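Inactivation-no-after-potential D protein (Drosophila melanogaster, PDB 2QKV) serves as a scaffolding protein in fly visual signalling, here represented by its fifth PDZ domain, which probably binds short peptide segments of its partners. Local coordinates at residues N11-K17 against Y43-K49; P28-C33 against L64-F69. The protein carries 1 engineered substitution. All coordinates share one frame; numbering follows the deposited sequence.

Contact 1 of 2, residues N11-K17 against Y43-K49; sequences NVDLMKK and YPEIDSK
L14 and E45 mark the closest backbone approach, CA to CA 6.4 Å, where strand 11-15 and helix 44-49 run nearly antiparallel, at 158° with 8.0 Å between the axes of these short segments. L14 carries the apolar centre. Its chi1 of 60° sets the branch point where one methyl can reach the Y43 ring and the other I46. L14 CD1 lies over one face of that ring, toward its rim and 4.1 Å from Y43 CD2, whereas L14 CD2 meets I46 CG1 at 3.7 Å. Y43, at the N-cap position of the helix, reaches past the end of the strand. K17 N approaches at the edge of its ring, in plane, and gives its hydrogen to Y43 OH at 2.9 Å in a nearly straight bond of 167°. M15 O also lies near the plane of the ring, 3.2 Å from Y43 CE2. The same hydroxyl bonds to K20 O, so it joins the residues just after the strand to the loop at K20. A phenylalanine in place of Y43 would probably leave K17 N without its acceptor and K20 O without its hydroxyl partner, so that this end of the strand is held less firmly. In the PDZ fold this is the short helix packed beside the first strand, which itself pairs with strand 82-88; V83 of that strand also touches L14. At the other end, the extended K49 chain runs back alongside V12, pointing the other way, with V12 CG2 4.0 Å from K49 CB. K49 NZ then bonds to N11 O at 3.1 Å from above the carbonyl plane. Water 1 bridges the same two atoms, and water 2 links K49 NZ to D13 N, giving the ammonium group three partners.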
ATOM      1  N   ASN A  11      14.248  12.365  18.832  1.00  8.34           N
ATOM      2  CA  ASN A  11      15.489  11.994  18.174  1.00 10.04           C
ATOM      3  C   ASN A  11      16.302  10.969  18.943  1.00  9.76           C
ATOM      4  O   ASN A  11      16.316  10.967  20.173  1.00 10.92           O
ATOM      5  CB  ASN A  11      16.362  13.237  17.968  1.00 12.87           C
ATOM      6  CG  ASN A  11      15.649  14.328  17.211  1.00 17.15           C
ATOM      7  OD1 ASN A  11      15.231  15.323  17.792  1.00 23.93           O
ATOM      8  ND2 ASN A  11      15.498  14.142  15.910  1.00 18.30           N
ATOM      9  N   VAL A  12      16.972  10.096  18.193  1.00  9.28           N
ATOM     10  CA  VAL A  12      17.865   9.097  18.767  1.00 10.70           C
ATOM     11  C   VAL A  12      19.148   9.214  17.954  1.00 13.51           C
ATOM     12  O   VAL A  12      19.132   9.086  16.726  1.00 14.18           O
ATOM     13  CB  VAL A  12      17.297   7.669  18.655  1.00 10.53           C
ATOM     14  CG1 VAL A  12      18.320   6.661  19.207  1.00 14.48           C
ATOM     15  CG2 VAL A  12      15.999   7.561  19.435  1.00 11.80           C
ATOM     16  N   ASP A  13      20.251   9.487  18.646  1.00 13.13           N
ATOM     17  CA  ASP A  13      21.546   9.643  18.002  1.00 15.89           C
ATOM     18  C   ASP A  13      22.596   8.770  18.660  1.00 16.78           C
ATOM     19  O   ASP A  13      22.720   8.745  19.895  1.00 18.11           O
ATOM     20  CB  ASP A  13      22.013  11.099  18.060  1.00 16.58           C
ATOM     21  CG  ASP A  13      21.138  12.026  17.258  1.00 17.16           C
ATOM     22  OD1 ASP A  13      20.119  12.518  17.798  1.00 21.40           O
ATOM     23  OD2 ASP A  13      21.459  12.258  16.074  1.00 20.14           O
ATOM     24  N   LEU A  14      23.349   8.053  17.834  1.00 16.66           N
ATOM     25  CA  LEU A  14      24.405   7.192  18.343  1.00 15.78           C
ATOM     26  C   LEU A  14      25.504   6.991  17.312  1.00 15.51           C
ATOM     27  O   LEU A  14      25.368   7.369  16.146  1.00 14.70           O
ATOM     28  CB  LEU A  14      23.834   5.839  18.758  1.00 16.39           C
ATOM     29  CG  LEU A  14      23.141   4.986  17.697  1.00 16.27           C
ATOM     30  CD1 LEU A  14      24.193   4.186  16.906  1.00 17.78           C
ATOM     31  CD2 LEU A  14      22.149   4.040  18.379  1.00 20.15           C
ATOM     32  N   MET A  15      26.604   6.412  17.770  1.00 17.49           N
ATOM     33  CA  MET A  15      27.746   6.128  16.913  1.00 19.57           C
ATOM     34  C   MET A  15      27.871   4.618  16.855  1.00 19.99           C
ATOM     35  O   MET A  15      28.141   3.975  17.868  1.00 20.48           O
ATOM     36  CB  MET A  15      29.024   6.731  17.507  1.00 21.01           C
ATOM     37  CG  MET A  15      30.287   6.358  16.747  1.00 23.76           C
ATOM     38  SD  MET A  15      30.282   6.922  15.034  1.00 27.09           S
ATOM     39  CE  MET A  15      30.696   8.601  15.262  1.00 28.86           C
ATOM     40  N   LYS A  16      27.655   4.044  15.678  1.00 21.88           N
ATOM     41  CA  LYS A  16      27.745   2.601  15.532  1.00 25.60           C
ATOM     42  C   LYS A  16      29.192   2.150  15.691  1.00 26.43           C
ATOM     43  O   LYS A  16      30.115   2.851  15.284  1.00 26.28           O
ATOM     44  CB  LYS A  16      27.209   2.173  14.163  1.00 27.79           C
ATOM     45  CG  LYS A  16      26.985   0.677  14.042  1.00 32.16           C
ATOM     46  CD  LYS A  16      26.220   0.321  12.784  1.00 33.98           C
ATOM     47  CE  LYS A  16      25.952  -1.171  12.731  1.00 35.56           C
ATOM     48  NZ  LYS A  16      25.282  -1.647  13.973  1.00 36.59           N
ATOM     49  N   LYS A  17      29.380   0.984  16.301  1.00 27.21           N
ATOM     50  CA  LYS A  17      30.716   0.434  16.500  1.00 28.44           C
ATOM     51  C   LYS A  17      30.790  -0.960  15.889  1.00 28.11           C
ATOM     52  O   LYS A  17      29.844  -1.744  15.983  1.00 27.53           O
ATOM     53  CB  LYS A  17      31.048   0.363  17.992  1.00 30.09           C
ATOM     54  CG  LYS A  17      31.082   1.715  18.695  1.00 33.58           C
ATOM     55  CD  LYS A  17      32.167   2.627  18.129  1.00 35.04           C
ATOM     56  CE  LYS A  17      32.178   3.975  18.842  1.00 37.45           C
ATOM     57  NZ  LYS A  17      33.298   4.850  18.386  1.00 38.90           N
ATOM     58  N   TYR A  43      23.434  -0.201  22.878  1.00 18.40           N
ATOM     59  CA  TYR A  43      23.808   1.208  22.873  1.00 19.33           C
ATOM     60  C   TYR A  43      23.007   1.948  23.934  1.00 20.36           C
ATOM     61  O   TYR A  43      21.802   1.744  24.064  1.00 18.52           O
ATOM     62  CB  TYR A  43      23.538   1.848  21.508  1.00 19.79           C
ATOM     63  CG  TYR A  43      24.444   1.331  20.421  1.00 18.19           C
ATOM     64  CD1 TYR A  43      24.160   0.137  19.756  1.00 19.39           C
ATOM     65  CD2 TYR A  43      25.619   2.008  20.094  1.00 19.01           C
ATOM     66  CE1 TYR A  43      25.035  -0.371  18.794  1.00 18.79           C
ATOM     67  CE2 TYR A  43      26.496   1.508  19.134  1.00 18.55           C
ATOM     68  CZ  TYR A  43      26.197   0.317  18.492  1.00 18.80           C
ATOM     69  OH  TYR A  43      27.072  -0.197  17.562  1.00 19.62           O
ATOM     70  N   PRO A  44      23.676   2.805  24.720  1.00 21.50           N
ATOM     71  CA  PRO A  44      23.018   3.576  25.775  1.00 20.36           C
ATOM     72  C   PRO A  44      21.835   4.398  25.273  1.00 18.92           C
ATOM     73  O   PRO A  44      20.800   4.450  25.933  1.00 17.45           O
ATOM     74  CB  PRO A  44      24.148   4.452  26.310  1.00 22.69           C
ATOM     75  CG  PRO A  44      25.348   3.560  26.149  1.00 22.97           C
ATOM     76  CD  PRO A  44      25.137   3.000  24.760  1.00 22.69           C
ATOM     77  N   GLU A  45      21.985   5.027  24.109  1.00 18.96           N
ATOM     78  CA  GLU A  45      20.904   5.839  23.550  1.00 17.96           C
ATOM     79  C   GLU A  45      19.671   5.001  23.204  1.00 16.54           C
ATOM     80  O   GLU A  45      18.539   5.462  23.346  1.00 14.48           O
ATOM     81  CB  GLU A  45      21.390   6.615  22.315  1.00 21.34           C
ATOM     82  CG  GLU A  45      22.482   5.926  21.514  1.00 26.92           C
ATOM     83  CD  GLU A  45      23.883   6.196  22.055  1.00 28.00           C
ATOM     84  OE1 GLU A  45      24.392   7.330  21.888  1.00 31.79           O
ATOM     85  OE2 GLU A  45      24.473   5.273  22.656  1.00 28.32           O
ATOM     86  N   ILE A  46      19.875   3.767  22.752  1.00 13.81           N
ATOM     87  CA  ILE A  46      18.743   2.911  22.435  1.00 12.38           C
ATOM     88  C   ILE A  46      18.080   2.496  23.746  1.00 12.92           C
ATOM     89  O   ILE A  46      16.859   2.567  23.894  1.00 14.96           O
ATOM     90  CB  ILE A  46      19.189   1.645  21.646  1.00 11.71           C
ATOM     91  CG1 ILE A  46      19.707   2.055  20.265  1.00 12.08           C
ATOM     92  CG2 ILE A  46      18.037   0.658  21.528  1.00 12.71           C
ATOM     93  CD1 ILE A  46      20.107   0.844  19.374  1.00 11.25           C
ATOM     94  N   ASP A  47      18.887   2.081  24.717  1.00 12.84           N
ATOM     95  CA  ASP A  47      18.330   1.659  25.991  1.00 14.77           C
ATOM     96  C   ASP A  47      17.556   2.772  26.682  1.00 13.94           C
ATOM     97  O   ASP A  47      16.514   2.527  27.288  1.00 16.51           O
ATOM     98  CB  ASP A  47      19.436   1.162  26.933  1.00 16.48           C
ATOM     99  CG  ASP A  47      20.021  -0.162  26.496  1.00 20.42           C
ATOM    100  OD1 ASP A  47      19.373  -0.871  25.694  1.00 20.53           O
ATOM    101  OD2 ASP A  47      21.123  -0.502  26.973  1.00 22.04           O
ATOM    102  N   SER A  48      18.060   3.998  26.581  1.00 15.12           N
ATOM    103  CA  SER A  48      17.396   5.111  27.247  1.00 16.25           C
ATOM    104  C   SER A  48      16.204   5.708  26.507  1.00 14.29           C
ATOM    105  O   SER A  48      15.263   6.188  27.142  1.00 14.71           O
ATOM    106  CB  SER A  48      18.404   6.224  27.557  1.00 19.16           C
ATOM    107  OG  SER A  48      18.877   6.862  26.382  1.00 23.89           O
ATOM    108  N   LYS A  49      16.219   5.663  25.178  1.00 13.10           N
ATOM    109  CA  LYS A  49      15.128   6.279  24.413  1.00 11.85           C
ATOM    110  C   LYS A  49      14.179   5.405  23.602  1.00 11.94           C
ATOM    111  O   LYS A  49      13.103   5.867  23.222  1.00 11.76           O
ATOM    112  CB  LYS A  49      15.687   7.333  23.458  1.00 13.19           C
ATOM    113  CG  LYS A  49      16.513   8.433  24.099  1.00 15.41           C
ATOM    114  CD  LYS A  49      16.961   9.417  23.038  1.00 18.13           C
ATOM    115  CE  LYS A  49      17.806  10.536  23.616  1.00 18.74           C
ATOM    116  NZ  LYS A  49      18.225  11.490  22.542  1.00 21.85           N
TER
HETATM  117  O   HOH W   1      15.541  12.508  22.210  1.00 16.65           O
HETATM  118  O   HOH W   2      20.066  10.090  21.374  1.00 16.67           O
HETATM  119  O   HOH W   3      26.812   6.138  20.697  1.00 29.24           O

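Contact 2 of 2, residues P28-C33 against L64-F69; sequences PNEIGC and LEGLPF
E30 O accepts a hydrogen bond from G66 N at 2.8 Å, with an N-H...O angle of 150° and the donor tilted from the carbonyl plane; E65 CA adds a CA-H...O contact to the same oxygen. The donor belongs to a type II turn, L64 to L67, whose third position is G66 with the positive phi (74°) expected there. Beside it, water 7 donates to I31 O and, weakly, to E65 OE1. The other end of the contact is apolar. The F69 side chain, its CG anti to the backbone N (chi1 -171°), lays one ring face under P28: P28 CD stands 4.1 Å from the ring centroid in a CH-pi contact, and P28 CB is 3.5 Å from F69 CD1. C33 SG comes in at the ring edge, in plane, 3.8 Å from F69 CE1; the C33 side chain also packs on S72, probably the engineered serine. These loops close the end of the sheet at the start of helix 69-77, which in PDZ domains flanks the peptide groove with strand 24-28. One backbone bond thus holds the turn against E30, while P28 and C33, with L26 and, from a second subunit, P90, probably restrict rotation of the F69 ring.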
ATOM      1  N   PRO A  28       8.387  -3.387   8.467  1.00 11.47           N
ATOM      2  CA  PRO A  28       7.980  -2.219   7.678  1.00 10.48           C
ATOM      3  C   PRO A  28       6.497  -1.891   7.688  1.00 10.35           C
ATOM      4  O   PRO A  28       5.651  -2.774   7.795  1.00 11.90           O
ATOM      5  CB  PRO A  28       8.459  -2.571   6.275  1.00 12.00           C
ATOM      6  CG  PRO A  28       8.195  -4.064   6.226  1.00 11.06           C
ATOM      7  CD  PRO A  28       8.679  -4.539   7.581  1.00  9.51           C
ATOM      8  N   ASN A  29       6.199  -0.603   7.594  1.00 10.27           N
ATOM      9  CA  ASN A  29       4.828  -0.139   7.498  1.00  9.49           C
ATOM     10  C   ASN A  29       4.819   1.175   6.732  1.00  9.77           C
ATOM     11  O   ASN A  29       5.884   1.706   6.379  1.00 10.28           O
ATOM     12  CB  ASN A  29       4.140  -0.053   8.879  1.00  9.00           C
ATOM     13  CG  ASN A  29       4.787   0.932   9.820  1.00 10.64           C
ATOM     14  OD1 ASN A  29       5.245   0.563  10.909  1.00 15.04           O
ATOM     15  ND2 ASN A  29       4.804   2.186   9.434  1.00  7.88           N
ATOM     16  N   GLU A  30       3.634   1.705   6.441  1.00 10.05           N
ATOM     17  CA  GLU A  30       3.551   2.918   5.654  1.00 11.88           C
ATOM     18  C   GLU A  30       4.272   4.145   6.186  1.00 10.61           C
ATOM     19  O   GLU A  30       4.753   4.956   5.392  1.00 11.34           O
ATOM     20  CB  GLU A  30       2.089   3.264   5.366  1.00 16.90           C
ATOM     21  CG  GLU A  30       1.473   2.460   4.216  1.00 23.49           C
ATOM     22  CD  GLU A  30       2.254   2.596   2.907  1.00 27.10           C
ATOM     23  OE1 GLU A  30       2.695   3.717   2.570  1.00 29.25           O
ATOM     24  OE2 GLU A  30       2.412   1.573   2.206  1.00 31.45           O
ATOM     25  N   ILE A  31       4.359   4.301   7.502  1.00 11.24           N
ATOM     26  CA  ILE A  31       5.046   5.489   8.006  1.00 11.24           C
ATOM     27  C   ILE A  31       6.506   5.290   8.406  1.00 11.02           C
ATOM     28  O   ILE A  31       7.221   6.259   8.608  1.00 10.72           O
ATOM     29  CB  ILE A  31       4.299   6.172   9.194  1.00 13.10           C
ATOM     30  CG1 ILE A  31       4.464   5.385  10.482  1.00 12.59           C
ATOM     31  CG2 ILE A  31       2.825   6.348   8.851  1.00 15.42           C
ATOM     32  CD1 ILE A  31       4.116   6.223  11.724  1.00 13.06           C
ATOM     33  N   GLY A  32       6.961   4.048   8.500  1.00  9.97           N
ATOM     34  CA  GLY A  32       8.344   3.831   8.881  1.00  9.14           C
ATOM     35  C   GLY A  32       8.566   2.387   9.247  1.00  9.07           C
ATOM     36  O   GLY A  32       7.859   1.495   8.780  1.00 10.67           O
ATOM     37  N   CYS A  33       9.547   2.160  10.104  1.00  7.38           N
ATOM     38  CA  CYS A  33       9.862   0.808  10.537  1.00  8.38           C
ATOM     39  C   CYS A  33       9.618   0.600  12.017  1.00  7.13           C
ATOM     40  O   CYS A  33      10.230   1.262  12.857  1.00  7.58           O
ATOM     41  CB  CYS A  33      11.315   0.472  10.221  1.00  7.63           C
ATOM     42  SG  CYS A  33      11.655   0.243   8.468  1.00 11.23           S
ATOM     43  N   LEU A  64      11.380   7.755   5.937  1.00  6.74           N
ATOM     44  CA  LEU A  64      11.056   6.367   5.629  1.00  7.12           C
ATOM     45  C   LEU A  64       9.621   6.124   5.182  1.00  8.67           C
ATOM     46  O   LEU A  64       9.300   5.031   4.718  1.00  9.21           O
ATOM     47  CB  LEU A  64      11.373   5.468   6.835  1.00  7.91           C
ATOM     48  CG  LEU A  64      12.808   5.496   7.382  1.00  7.83           C
ATOM     49  CD1 LEU A  64      12.936   4.477   8.509  1.00  8.10           C
ATOM     50  CD2 LEU A  64      13.804   5.182   6.278  1.00  9.53           C
ATOM     51  N   GLU A  65       8.753   7.123   5.312  1.00  9.29           N
ATOM     52  CA  GLU A  65       7.369   6.919   4.891  1.00 10.48           C
ATOM     53  C   GLU A  65       7.277   6.479   3.431  1.00  8.38           C
ATOM     54  O   GLU A  65       7.922   7.057   2.551  1.00  9.40           O
ATOM     55  CB  GLU A  65       6.535   8.194   5.102  1.00 13.73           C
ATOM     56  CG  GLU A  65       7.128   9.429   4.501  1.00 19.97           C
ATOM     57  CD  GLU A  65       7.834  10.292   5.533  1.00 24.09           C
ATOM     58  OE1 GLU A  65       8.547   9.738   6.409  1.00 23.78           O
ATOM     59  OE2 GLU A  65       7.673  11.527   5.460  1.00 25.14           O
ATOM     60  N   GLY A  66       6.504   5.422   3.198  1.00  8.98           N
ATOM     61  CA  GLY A  66       6.297   4.922   1.853  1.00 10.16           C
ATOM     62  C   GLY A  66       7.426   4.173   1.180  1.00  8.89           C
ATOM     63  O   GLY A  66       7.256   3.693   0.069  1.00  8.45           O
ATOM     64  N   LEU A  67       8.581   4.073   1.816  1.00  8.52           N
ATOM     65  CA  LEU A  67       9.685   3.381   1.175  1.00  9.11           C
ATOM     66  C   LEU A  67       9.554   1.871   1.243  1.00  7.47           C
ATOM     67  O   LEU A  67       9.040   1.320   2.222  1.00  8.24           O
ATOM     68  CB  LEU A  67      11.023   3.755   1.834  1.00  8.51           C
ATOM     69  CG  LEU A  67      11.539   5.193   1.766  1.00  8.78           C
ATOM     70  CD1 LEU A  67      12.924   5.259   2.434  1.00  8.34           C
ATOM     71  CD2 LEU A  67      11.651   5.640   0.308  1.00  8.83           C
ATOM     72  N   PRO A  68       9.994   1.171   0.186  1.00  7.90           N
ATOM     73  CA  PRO A  68       9.936  -0.295   0.191  1.00  7.96           C
ATOM     74  C   PRO A  68      10.907  -0.720   1.280  1.00  6.99           C
ATOM     75  O   PRO A  68      11.921  -0.043   1.494  1.00  7.16           O
ATOM     76  CB  PRO A  68      10.488  -0.682  -1.185  1.00  9.08           C
ATOM     77  CG  PRO A  68      10.144   0.495  -2.042  1.00 10.83           C
ATOM     78  CD  PRO A  68      10.372   1.685  -1.141  1.00  9.70           C
ATOM     79  N   PHE A  69      10.626  -1.824   1.957  1.00  7.05           N
ATOM     80  CA  PHE A  69      11.528  -2.255   3.015  1.00  7.02           C
ATOM     81  C   PHE A  69      12.922  -2.563   2.470  1.00  7.80           C
ATOM     82  O   PHE A  69      13.921  -2.383   3.169  1.00  8.57           O
ATOM     83  CB  PHE A  69      10.957  -3.470   3.756  1.00  7.49           C
ATOM     84  CG  PHE A  69      11.729  -3.837   4.988  1.00  7.90           C
ATOM     85  CD1 PHE A  69      11.921  -2.903   6.006  1.00  7.98           C
ATOM     86  CD2 PHE A  69      12.279  -5.100   5.127  1.00  8.77           C
ATOM     87  CE1 PHE A  69      12.656  -3.223   7.147  1.00  9.60           C
ATOM     88  CE2 PHE A  69      13.014  -5.432   6.260  1.00  8.80           C
ATOM     89  CZ  PHE A  69      13.205  -4.490   7.275  1.00 10.61           C
TER
HETATM   90  O   HOH W   4       8.658   2.487   6.007  1.00 11.81           O
HETATM   91  O   HOH W   5       6.623   1.778   3.545  1.00 17.70           O
HETATM   92  O   HOH W   6       4.868   1.847   1.230  1.00 25.23           O
HETATM   93  O   HOH W   7       6.635   8.820   8.388  1.00 14.95           O

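How the contacts relate
The four segments alternate along the chain: 11-17, 28-33, 43-49, then 64-69, so the two contacts interlock in sequence although they do not touch. Their centres are 21 Å apart, their nearest atoms about 11 Å, and they lie on opposite sides of the chain's centre. Contact 1 packs helix 44-49 on strand 10-15; contact 2 joins the loop between strands 24-28 and 33-38 to the lead-in of helix 69-77. One antiparallel sheet connects them, since strand 10-15 pairs with 82-88, which pairs with 55-59, and so on through 33-38 to 24-28. Each helix of the single PDZ domain is thus tied to this sheet at a separate place, and contact 2 is the one beside the probable peptide groove.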